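Local structure of glycosyl hydrolase, family 38 (Enterococcus faecalis, 5KBP) at residues Asn298-Asn310 / Pro352-Val364. The protein probably hydrolyses alpha-mannosidic linkages in carbohydrates, as a family 38 glycoside hydrolase. Residues are numbered along the deposited sequence; the frame is centred on the assembly and turned at random.
Sequences NTSSARVYLKQWN and PHDSICGCSVDEV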
loop_
_atom_site.group_PDB
_atom_site.type_symbol
_atom_site.label_atom_id
_atom_site.label_comp_id
_atom_site.label_asym_id
_atom_site.label_seq_id
_atom_site.Cartn_x
_atom_site.Cartn_y
_atom_site.Cartn_z
ATOM N N ASN A 298 7.986 23.021 10.409
ATOM C CA ASN A 298 8.923 22.296 9.557
ATOM C C ASN A 298 8.390 20.945 9.097
ATOM O O ASN A 298 9.080 20.253 8.341
ATOM C CB ASN A 298 10.258 22.113 10.282
ATOM C CG ASN A 298 10.987 23.423 10.486
ATOM O OD1 ASN A 298 11.346 23.780 11.606
ATOM N ND2 ASN A 298 11.198 24.155 9.398
ATOM N N THR A 299 7.191 20.547 9.531
ATOM C CA THR A 299 6.564 19.359 8.965
ATOM C C THR A 299 6.225 19.556 7.494
ATOM O O THR A 299 6.123 18.577 6.746
ATOM C CB THR A 299 5.301 19.003 9.750
ATOM O OG1 THR A 299 4.425 20.137 9.793
ATOM C CG2 THR A 299 5.649 18.582 11.170
ATOM N N SER A 300 6.056 20.807 7.062
ATOM C CA SER A 300 5.737 21.092 5.669
ATOM C C SER A 300 6.854 20.681 4.717
ATOM O O SER A 300 6.589 20.451 3.532
ATOM C CB SER A 300 5.425 22.582 5.505
ATOM O OG SER A 300 6.408 23.380 6.141
ATOM N N SER A 301 8.091 20.581 5.203
ATOM C CA SER A 301 9.215 20.153 4.380
ATOM C C SER A 301 9.642 18.716 4.649
ATOM O O SER A 301 10.486 18.191 3.915
ATOM C CB SER A 301 10.415 21.086 4.592
ATOM O OG SER A 301 10.881 21.029 5.929
ATOM N N ALA A 302 9.088 18.075 5.675
ATOM C CA ALA A 302 9.426 16.689 5.966
ATOM C C ALA A 302 8.820 15.766 4.917
ATOM O O ALA A 302 7.629 15.862 4.609
ATOM C CB ALA A 302 8.926 16.306 7.358
ATOM N N ARG A 303 9.644 14.869 4.375
ATOM C CA ARG A 303 9.234 13.911 3.348
ATOM C C ARG A 303 8.475 14.613 2.218
ATOM O O ARG A 303 7.265 14.466 2.049
ATOM C CB ARG A 303 8.392 12.787 3.959
ATOM C CG ARG A 303 9.084 12.007 5.066
ATOM C CD ARG A 303 8.157 10.947 5.637
ATOM N NE ARG A 303 8.758 10.200 6.738
ATOM C CZ ARG A 303 9.311 8.996 6.615
ATOM N NH1 ARG A 303 9.346 8.393 5.435
ATOM N NH2 ARG A 303 9.826 8.393 7.679
ATOM N N VAL A 304 9.238 15.384 1.441
ATOM C CA VAL A 304 8.645 16.251 0.424
ATOM C C VAL A 304 7.902 15.441 -0.633
ATOM O O VAL A 304 6.961 15.943 -1.263
ATOM C CB VAL A 304 9.734 17.146 -0.204
ATOM C CG1 VAL A 304 10.784 16.300 -0.912
ATOM C CG2 VAL A 304 9.119 18.169 -1.151
ATOM N N TYR A 305 8.294 14.180 -0.838
ATOM C CA TYR A 305 7.620 13.355 -1.836
ATOM C C TYR A 305 6.156 13.129 -1.483
ATOM O O TYR A 305 5.319 12.976 -2.381
ATOM C CB TYR A 305 8.347 12.019 -1.998
ATOM C CG TYR A 305 8.434 11.189 -0.735
ATOM C CD1 TYR A 305 9.501 11.334 0.141
ATOM C CD2 TYR A 305 7.457 10.249 -0.427
ATOM C CE1 TYR A 305 9.590 10.574 1.293
ATOM C CE2 TYR A 305 7.537 9.486 0.723
ATOM C CZ TYR A 305 8.606 9.652 1.578
ATOM O OH TYR A 305 8.691 8.893 2.724
ATOM N N LEU A 306 5.827 13.104 -0.190
ATOM C CA LEU A 306 4.428 13.038 0.217
ATOM C C LEU A 306 3.675 14.286 -0.227
ATOM O O LEU A 306 2.560 14.201 -0.754
ATOM C CB LEU A 306 4.328 12.868 1.735
ATOM C CG LEU A 306 4.880 11.589 2.362
ATOM C CD1 LEU A 306 4.830 11.689 3.876
ATOM C CD2 LEU A 306 4.106 10.374 1.883
ATOM N N LYS A 307 4.275 15.461 -0.015
ATOM C CA LYS A 307 3.624 16.709 -0.399
ATOM C C LYS A 307 3.503 16.824 -1.913
ATOM O O LYS A 307 2.515 17.367 -2.422
ATOM C CB LYS A 307 4.394 17.904 0.166
ATOM C CG LYS A 307 4.087 18.238 1.622
ATOM C CD LYS A 307 4.715 17.252 2.589
ATOM C CE LYS A 307 4.559 17.731 4.020
ATOM N NZ LYS A 307 5.117 16.752 4.991
ATOM N N GLN A 308 4.498 16.324 -2.649
ATOM C CA GLN A 308 4.430 16.360 -4.105
ATOM C C GLN A 308 3.314 15.463 -4.624
ATOM O O GLN A 308 2.547 15.859 -5.510
ATOM C CB GLN A 308 5.776 15.953 -4.704
ATOM C CG GLN A 308 6.882 16.968 -4.477
ATOM C CD GLN A 308 8.205 16.541 -5.082
ATOM O OE1 GLN A 308 8.562 15.363 -5.056
ATOM N NE2 GLN A 308 8.936 17.499 -5.636
ATOM N N TRP A 309 3.207 14.248 -4.084
ATOM C CA TRP A 309 2.133 13.351 -4.494
ATOM C C TRP A 309 0.770 13.906 -4.103
ATOM O O TRP A 309 -0.200 13.778 -4.860
ATOM C CB TRP A 309 2.343 11.965 -3.885
ATOM C CG TRP A 309 3.126 11.047 -4.764
ATOM C CD1 TRP A 309 4.481 10.897 -4.792
ATOM C CD2 TRP A 309 2.601 10.154 -5.752
ATOM N NE1 TRP A 309 4.832 9.964 -5.737
ATOM C CE2 TRP A 309 3.696 9.492 -6.340
ATOM C CE3 TRP A 309 1.311 9.849 -6.195
ATOM C CZ2 TRP A 309 3.540 8.544 -7.348
ATOM C CZ3 TRP A 309 1.158 8.909 -7.196
ATOM C CH2 TRP A 309 2.266 8.268 -7.761
ATOM N N ASN A 310 0.676 14.526 -2.926
ATOM C CA ASN A 310 -0.597 15.094 -2.495
ATOM C C ASN A 310 -1.042 16.207 -3.436
ATOM O O ASN A 310 -2.211 16.270 -3.832
ATOM C CB ASN A 310 -0.487 15.611 -1.062
ATOM C CG ASN A 310 -1.836 15.938 -0.460
ATOM O OD1 ASN A 310 -2.850 15.337 -0.816
ATOM N ND2 ASN A 310 -1.857 16.901 0.455
ATOM N N PRO A 352 -4.820 12.751 7.570
ATOM C CA PRO A 352 -4.620 12.954 9.011
ATOM C C PRO A 352 -3.271 13.608 9.271
ATOM O O PRO A 352 -2.288 13.333 8.582
ATOM C CB PRO A 352 -4.689 11.536 9.584
ATOM C CG PRO A 352 -5.615 10.839 8.678
ATOM C CD PRO A 352 -5.311 11.382 7.305
ATOM N N HIS A 353 -3.237 14.493 10.274
ATOM C CA HIS A 353 -2.091 15.387 10.427
ATOM C C HIS A 353 -0.785 14.614 10.573
ATOM O O HIS A 353 0.227 14.983 9.971
ATOM C CB HIS A 353 -2.304 16.337 11.610
ATOM C CG HIS A 353 -2.521 15.646 12.920
ATOM N ND1 HIS A 353 -3.729 15.086 13.275
ATOM C CD2 HIS A 353 -1.691 15.445 13.971
ATOM C CE1 HIS A 353 -3.631 14.559 14.482
ATOM N NE2 HIS A 353 -2.404 14.764 14.926
ATOM N N ASP A 354 -0.789 13.520 11.336
ATOM C CA ASP A 354 0.426 12.722 11.460
ATOM C C ASP A 354 0.821 12.054 10.147
ATOM O O ASP A 354 1.999 11.732 9.960
ATOM C CB ASP A 354 0.259 11.671 12.555
ATOM C CG ASP A 354 0.251 12.278 13.941
ATOM O OD1 ASP A 354 0.723 13.425 14.090
ATOM O OD2 ASP A 354 -0.219 11.608 14.885
ATOM N N SER A 355 -0.129 11.852 9.233
ATOM C CA SER A 355 0.194 11.255 7.941
ATOM C C SER A 355 0.837 12.272 7.003
ATOM O O SER A 355 1.985 12.103 6.578
ATOM C CB SER A 355 -1.069 10.665 7.306
ATOM O OG SER A 355 -1.578 9.590 8.076
ATOM N N ILE A 356 0.110 13.345 6.685
ATOM C CA ILE A 356 0.562 14.273 5.652
ATOM C C ILE A 356 1.742 15.111 6.133
ATOM O O ILE A 356 2.571 15.544 5.323
ATOM C CB ILE A 356 -0.613 15.152 5.180
ATOM C CG1 ILE A 356 -0.208 15.998 3.971
ATOM C CG2 ILE A 356 -1.126 16.024 6.318
ATOM C CD1 ILE A 356 0.209 15.178 2.765
ATOM N N CYS A 357 1.858 15.345 7.443
ATOM C CA CYS A 357 3.006 16.092 7.947
ATOM C C CYS A 357 4.308 15.314 7.810
ATOM O O CYS A 357 5.385 15.906 7.940
ATOM C CB CYS A 357 2.798 16.480 9.412
ATOM S SG CYS A 357 1.554 17.763 9.685
ATOM N N GLY A 358 4.234 14.012 7.551
ATOM C CA GLY A 358 5.432 13.203 7.444
ATOM C C GLY A 358 6.122 12.943 8.763
ATOM O O GLY A 358 7.340 12.748 8.787
ATOM N N CYS A 359 5.376 12.939 9.864
ATOM C CA CYS A 359 5.932 12.745 11.198
ATOM C C CYS A 359 5.500 11.409 11.798
ATOM O O CYS A 359 5.140 11.322 12.973
ATOM C CB CYS A 359 5.538 13.898 12.116
ATOM S SG CYS A 359 3.758 14.168 12.254
ATOM N N SER A 360 5.531 10.355 10.992
ATOM C CA SER A 360 5.242 8.997 11.427
ATOM C C SER A 360 6.463 8.120 11.151
ATOM O O SER A 360 7.508 8.597 10.699
ATOM C CB SER A 360 3.987 8.465 10.729
ATOM O OG SER A 360 2.842 9.209 11.103
ATOM N N VAL A 361 6.326 6.824 11.422
ATOM C CA VAL A 361 7.408 5.879 11.170
ATOM C C VAL A 361 7.360 5.442 9.711
ATOM O O VAL A 361 6.372 5.693 9.011
ATOM C CB VAL A 361 7.336 4.675 12.126
ATOM C CG1 VAL A 361 7.713 5.101 13.537
ATOM C CG2 VAL A 361 5.944 4.072 12.111
ATOM N N ASP A 362 8.427 4.781 9.249
ATOM C CA ASP A 362 8.578 4.500 7.821
ATOM C C ASP A 362 7.429 3.661 7.278
ATOM O O ASP A 362 6.977 3.876 6.148
ATOM C CB ASP A 362 9.908 3.795 7.560
ATOM C CG ASP A 362 11.103 4.672 7.864
ATOM O OD1 ASP A 362 10.910 5.877 8.127
ATOM O OD2 ASP A 362 12.237 4.155 7.825
ATOM N N GLU A 363 6.949 2.692 8.063
ATOM C CA GLU A 363 5.893 1.810 7.577
ATOM C C GLU A 363 4.621 2.581 7.260
ATOM O O GLU A 363 3.899 2.229 6.320
ATOM C CB GLU A 363 5.600 0.714 8.603
ATOM C CG GLU A 363 6.766 -0.221 8.889
ATOM C CD GLU A 363 7.772 0.371 9.858
ATOM O OE1 GLU A 363 8.988 0.182 9.646
ATOM O OE2 GLU A 363 7.344 1.030 10.829
ATOM N N VAL A 364 4.337 3.637 8.025
ATOM C CA VAL A 364 3.132 4.427 7.793
ATOM C C VAL A 364 3.201 5.118 6.438
ATOM O O VAL A 364 2.240 5.099 5.659
ATOM C CB VAL A 364 2.931 5.444 8.932
ATOM C CG1 VAL A 364 1.882 6.472 8.544
ATOM C CG2 VAL A 364 2.545 4.736 10.223
#
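Lys307 reaches from the first turn of helix 304-332 to the carbonyls of Ile356 and Cys357. Its NZ bonds Ile356 O at 2.8 Å, in the carbonyl plane, and more weakly Cys357 O at 3.1 Å. The same nitrogen donates to Thr299 O and Ala302 O of its own segment, each 2.7 Å from NZ. The ammonium thus ties two turns together, and its charge probably eases the approach of Thr299 O to Cys357 O, two acceptors 3.0 Å apart. A bend at chi2 (74°) turns the chain back toward these oxygens; lysine suits the place, its long chain bringing a positive, N-H-rich end to buried carbonyls.

Arg303 makes a second polar link. Extended from CG to NE, it passes Gly358 and gives NH2 to Asp362 OD1, a 2.8 Å salt bridge in the guanidinium plane, with the carboxylate turned 70° from it. NH1 donates to Tyr305 OH, and NE pairs with Glu571, so three partners fix the group's rotation. Gly358 takes positive phi and, lacking a side chain, passes close beside Ala302 O and Arg303.

Side-chain carbons complete the contact: Leu306 CD1 lies 3.9 Å from Gly358 CA, the Ile356 side chain crosses that of Asn310 at about a right angle, Ile356 CD1 3.5 Å from Asn310 ND2, while Asn310 OD1 binds His351, and Thr299 CB packs on Cys357 CB.

Buried within the alpha-mannosidase middle domain, the contact joins the starts of helices 304-332 and 362-393; Val304 touches strands 745-753 and 772-783, and Leu306 meets His365 on helix 362-393.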